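Local coordinates for DUF596 domain-containing protein (Neisseria meningitidis, PDB 2O5H) that is of unknown function but forms a two-chain assembly of mixed alpha-beta subunits joined by an interchain disulfide, at residues Thr27-Trp38 with Leu114-Trp124. Numbering follows the deposited sequence.
Sequences TINYELPLSCLW and LTVEAPAYAVW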
loop_
_atom_site.group_PDB
_atom_site.type_symbol
_atom_site.label_atom_id
_atom_site.label_comp_id
_atom_site.label_asym_id
_atom_site.label_seq_id
_atom_site.Cartn_x
_atom_site.Cartn_y
_atom_site.Cartn_z
ATOM N N THR A 27 2.439 -9.397 0.327
ATOM C CA THR A 27 2.045 -8.605 -0.860
ATOM C C THR A 27 1.269 -9.465 -1.908
ATOM O O THR A 27 0.342 -8.974 -2.560
ATOM C CB THR A 27 3.289 -7.936 -1.492
ATOM O OG1 THR A 27 4.250 -8.963 -1.744
ATOM C CG2 THR A 27 3.898 -6.901 -0.492
ATOM N N ILE A 28 1.633 -10.742 -2.050
ATOM C CA ILE A 28 0.865 -11.679 -2.911
ATOM C C ILE A 28 -0.550 -11.841 -2.352
ATOM O O ILE A 28 -1.561 -11.775 -3.087
ATOM C CB ILE A 28 1.539 -13.104 -2.970
ATOM C CG1 ILE A 28 2.860 -13.067 -3.743
ATOM C CG2 ILE A 28 0.552 -14.180 -3.523
ATOM C CD1 ILE A 28 3.692 -14.347 -3.511
ATOM N N ASN A 29 -0.644 -12.030 -1.041
ATOM C CA ASN A 29 -1.960 -12.261 -0.438
ATOM C C ASN A 29 -2.981 -11.164 -0.702
ATOM O O ASN A 29 -4.134 -11.451 -0.957
ATOM C CB ASN A 29 -1.882 -12.509 1.064
ATOM C CG ASN A 29 -3.199 -13.024 1.623
ATOM O OD1 ASN A 29 -3.642 -14.113 1.274
ATOM N ND2 ASN A 29 -3.856 -12.221 2.455
ATOM N N TYR A 30 -2.550 -9.914 -0.658
ATOM C CA TYR A 30 -3.476 -8.794 -0.764
ATOM C C TYR A 30 -3.413 -8.060 -2.089
ATOM O O TYR A 30 -4.129 -7.074 -2.287
ATOM C CB TYR A 30 -3.240 -7.816 0.395
ATOM C CG TYR A 30 -3.629 -8.442 1.722
ATOM C CD1 TYR A 30 -4.971 -8.697 2.030
ATOM C CD2 TYR A 30 -2.661 -8.796 2.637
ATOM C CE1 TYR A 30 -5.337 -9.302 3.238
ATOM C CE2 TYR A 30 -3.003 -9.397 3.854
ATOM C CZ TYR A 30 -4.341 -9.647 4.142
ATOM O OH TYR A 30 -4.679 -10.234 5.336
ATOM N N GLU A 31 -2.522 -8.518 -2.975
ATOM C CA GLU A 31 -2.355 -7.949 -4.326
ATOM C C GLU A 31 -2.230 -6.429 -4.246
ATOM O O GLU A 31 -2.975 -5.673 -4.873
ATOM C CB GLU A 31 -3.434 -8.484 -5.304
ATOM C CG GLU A 31 -3.387 -10.015 -5.353
ATOM C CD GLU A 31 -4.292 -10.692 -6.374
ATOM O OE1 GLU A 31 -5.393 -10.176 -6.671
ATOM O OE2 GLU A 31 -3.892 -11.798 -6.834
ATOM N N LEU A 32 -1.225 -6.018 -3.475
ATOM C CA LEU A 32 -0.981 -4.620 -3.107
ATOM C C LEU A 32 -0.326 -3.819 -4.252
ATOM O O LEU A 32 0.531 -4.350 -4.947
ATOM C CB LEU A 32 -0.068 -4.581 -1.850
ATOM C CG LEU A 32 -0.753 -5.086 -0.558
ATOM C CD1 LEU A 32 0.233 -4.993 0.620
ATOM C CD2 LEU A 32 -2.013 -4.254 -0.286
ATOM N N PRO A 33 -0.756 -2.541 -4.458
ATOM C CA PRO A 33 -0.120 -1.609 -5.438
ATOM C C PRO A 33 1.308 -1.308 -5.031
ATOM O O PRO A 33 1.683 -1.595 -3.899
ATOM C CB PRO A 33 -0.988 -0.353 -5.373
ATOM C CG PRO A 33 -1.665 -0.456 -4.019
ATOM C CD PRO A 33 -1.905 -1.924 -3.784
ATOM N N LEU A 34 2.132 -0.805 -5.958
ATOM C CA LEU A 34 3.532 -0.558 -5.624
ATOM C C LEU A 34 3.700 0.366 -4.463
ATOM O O LEU A 34 4.636 0.195 -3.695
ATOM C CB LEU A 34 4.325 0.021 -6.803
ATOM C CG LEU A 34 4.364 -0.849 -8.059
ATOM C CD1 LEU A 34 5.237 -0.082 -9.104
ATOM C CD2 LEU A 34 4.980 -2.202 -7.763
ATOM N N SER A 35 2.804 1.345 -4.319
ATOM C CA SER A 35 2.881 2.266 -3.175
ATOM C C SER A 35 2.797 1.548 -1.826
ATOM O O SER A 35 3.316 2.042 -0.814
ATOM C CB SER A 35 1.761 3.289 -3.250
ATOM O OG SER A 35 0.527 2.614 -3.149
ATOM N N CYS A 36 2.143 0.394 -1.819
ATOM C CA CYS A 36 2.033 -0.425 -0.595
ATOM C C CYS A 36 3.181 -1.414 -0.463
ATOM O O CYS A 36 3.444 -1.896 0.644
ATOM C CB CYS A 36 0.649 -1.120 -0.490
ATOM S SG CYS A 36 -0.702 0.059 -0.350
ATOM N N LEU A 37 3.871 -1.713 -1.556
ATOM C CA LEU A 37 5.121 -2.441 -1.435
ATOM C C LEU A 37 6.141 -1.611 -0.681
ATOM O O LEU A 37 6.964 -2.174 0.050
ATOM C CB LEU A 37 5.696 -2.816 -2.808
ATOM C CG LEU A 37 5.338 -4.190 -3.372
ATOM C CD1 LEU A 37 3.849 -4.496 -3.382
ATOM C CD2 LEU A 37 6.019 -4.400 -4.761
ATOM N N TRP A 38 6.172 -0.309 -0.975
ATOM C CA TRP A 38 7.016 0.641 -0.239
ATOM C C TRP A 38 6.635 0.642 1.246
ATOM O O TRP A 38 7.494 0.509 2.116
ATOM C CB TRP A 38 6.894 2.062 -0.822
ATOM C CG TRP A 38 7.676 3.074 -0.017
ATOM C CD1 TRP A 38 7.182 3.978 0.930
ATOM C CD2 TRP A 38 9.089 3.245 -0.043
ATOM N NE1 TRP A 38 8.230 4.701 1.463
ATOM C CE2 TRP A 38 9.412 4.253 0.905
ATOM C CE3 TRP A 38 10.130 2.635 -0.775
ATOM C CZ2 TRP A 38 10.742 4.664 1.139
ATOM C CZ3 TRP A 38 11.434 3.077 -0.562
ATOM C CH2 TRP A 38 11.726 4.058 0.396
ATOM N N LEU A 114 4.716 6.727 -6.242
ATOM C CA LEU A 114 4.366 5.370 -6.677
ATOM C C LEU A 114 2.878 5.231 -7.036
ATOM O O LEU A 114 2.508 4.341 -7.780
ATOM C CB LEU A 114 4.796 4.356 -5.630
ATOM C CG LEU A 114 6.315 4.029 -5.544
ATOM C CD1 LEU A 114 6.575 3.163 -4.304
ATOM C CD2 LEU A 114 6.808 3.321 -6.856
ATOM N N THR A 115 2.059 6.163 -6.562
ATOM C CA THR A 115 0.622 6.219 -6.923
ATOM C C THR A 115 0.346 6.955 -8.209
ATOM O O THR A 115 -0.520 6.534 -8.970
ATOM C CB THR A 115 -0.185 6.845 -5.820
ATOM O OG1 THR A 115 0.096 6.155 -4.622
ATOM C CG2 THR A 115 -1.727 6.809 -6.095
ATOM N N VAL A 116 1.029 8.075 -8.462
ATOM C CA VAL A 116 0.598 8.913 -9.560
ATOM C C VAL A 116 1.686 9.233 -10.586
ATOM O O VAL A 116 1.367 9.763 -11.650
ATOM C CB VAL A 116 -0.123 10.240 -9.079
ATOM C CG1 VAL A 116 -1.409 9.945 -8.292
ATOM C CG2 VAL A 116 0.844 11.159 -8.263
ATOM N N GLU A 117 2.947 8.907 -10.322
ATOM C CA GLU A 117 3.952 9.235 -11.339
ATOM C C GLU A 117 4.939 8.107 -11.613
ATOM O O GLU A 117 5.934 8.340 -12.248
ATOM C CB GLU A 117 4.743 10.528 -11.010
ATOM C CG GLU A 117 4.244 11.350 -9.911
ATOM C CD GLU A 117 4.851 12.738 -9.880
ATOM O OE1 GLU A 117 6.079 12.877 -10.049
ATOM O OE2 GLU A 117 4.076 13.691 -9.678
ATOM N N ALA A 118 4.651 6.897 -11.147
ATOM C CA ALA A 118 5.484 5.710 -11.437
ATOM C C ALA A 118 5.568 5.437 -12.943
ATOM O O ALA A 118 4.617 5.764 -13.689
ATOM C CB ALA A 118 4.907 4.471 -10.696
ATOM N N PRO A 119 6.712 4.907 -13.418
ATOM C CA PRO A 119 6.819 4.430 -14.825
ATOM C C PRO A 119 5.717 3.443 -15.255
ATOM O O PRO A 119 5.242 3.470 -16.427
ATOM C CB PRO A 119 8.192 3.713 -14.847
ATOM C CG PRO A 119 8.958 4.310 -13.756
ATOM C CD PRO A 119 8.007 4.816 -12.702
ATOM N N ALA A 120 5.293 2.609 -14.302
ATOM C CA ALA A 120 4.275 1.608 -14.525
ATOM C C ALA A 120 3.630 1.166 -13.200
ATOM O O ALA A 120 4.086 1.565 -12.092
ATOM C CB ALA A 120 4.864 0.427 -15.277
ATOM N N TYR A 121 2.578 0.349 -13.313
ATOM C CA TYR A 121 1.657 0.054 -12.180
ATOM C C TYR A 121 1.385 -1.429 -12.072
ATOM O O TYR A 121 1.445 -2.179 -13.057
ATOM C CB TYR A 121 0.327 0.837 -12.308
ATOM C CG TYR A 121 0.563 2.318 -12.224
ATOM C CD1 TYR A 121 0.678 2.978 -10.970
ATOM C CD2 TYR A 121 0.743 3.069 -13.393
ATOM C CE1 TYR A 121 0.955 4.358 -10.910
ATOM C CE2 TYR A 121 1.010 4.413 -13.341
ATOM C CZ TYR A 121 1.110 5.064 -12.105
ATOM O OH TYR A 121 1.351 6.437 -12.104
ATOM N N ALA A 122 1.093 -1.856 -10.856
ATOM C CA ALA A 122 1.010 -3.278 -10.536
ATOM C C ALA A 122 -0.217 -4.002 -11.113
ATOM O O ALA A 122 -1.373 -3.556 -10.970
ATOM C CB ALA A 122 1.102 -3.480 -8.980
ATOM N N VAL A 123 0.067 -5.129 -11.755
ATOM C CA VAL A 123 -0.930 -6.155 -12.118
ATOM C C VAL A 123 -0.526 -7.456 -11.455
ATOM O O VAL A 123 0.612 -7.903 -11.593
ATOM C CB VAL A 123 -1.031 -6.324 -13.654
ATOM C CG1 VAL A 123 -2.056 -7.401 -14.018
ATOM C CG2 VAL A 123 -1.393 -4.974 -14.279
ATOM N N TRP A 124 -1.457 -8.070 -10.726
ATOM C CA TRP A 124 -1.160 -9.291 -9.973
ATOM C C TRP A 124 -1.744 -10.488 -10.704
ATOM O O TRP A 124 -2.915 -10.470 -11.090
ATOM C CB TRP A 124 -1.758 -9.195 -8.576
ATOM C CG TRP A 124 -0.978 -8.250 -7.736
ATOM C CD1 TRP A 124 -1.166 -6.909 -7.598
ATOM C CD2 TRP A 124 0.173 -8.591 -6.959
ATOM N NE1 TRP A 124 -0.184 -6.382 -6.760
ATOM C CE2 TRP A 124 0.647 -7.407 -6.361
ATOM C CE3 TRP A 124 0.855 -9.804 -6.713
ATOM C CZ2 TRP A 124 1.758 -7.396 -5.496
ATOM C CZ3 TRP A 124 1.968 -9.790 -5.879
ATOM C CH2 TRP A 124 2.415 -8.591 -5.281
HETATM O O HOH W 1 -4.725 -12.022 -9.679
HETATM O O HOH W 2 0.942 -0.111 -8.594
HETATM O O HOH W 3 0.971 2.402 -6.473
HETATM O O HOH W 4 -1.204 3.282 -5.118
#
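Trp124 meets the turn between helices 20-30 and 34-41 most tightly, its indole lying along the backbone of Glu31. Glu31 CB sits 3.7 Å from the centroid of the five-membered ring, 24° off its normal, a CH-pi contact; Thr27 O lies over the same face, 3.4 Å from Trp124 CH2. At the ring edge Trp124 NE1 donates to Leu32 O (2.8 Å), but the bond is bent (139°) and the donor stands well above the carbonyl plane. With CG of Trp124 anti to its carbonyl carbon (chi1 -73°), one indole face comes against the last turn of helix 20-30, while Leu37 reaches the ring edge. A second apolar patch joins Leu114 to helix 34-41: it packs on Leu34 and the backbone of Ser35, its CD1 3.7 Å from Trp38 CB.

Between and beside these patches the contact is looser and wet. One water accepts from Leu34 N and Ala122 N, another links Ser35 N to Leu114 O, and a third donates to Thr115 OG1, whose stronger partner is Gly111 O.

Positive phi at Glu31 and two weak bonds back into the last turn define a Schellman motif; Pro33 occupies the N-cap position of helix 34-41, ending a short interhelical loop packed against an antiparallel sheet strand.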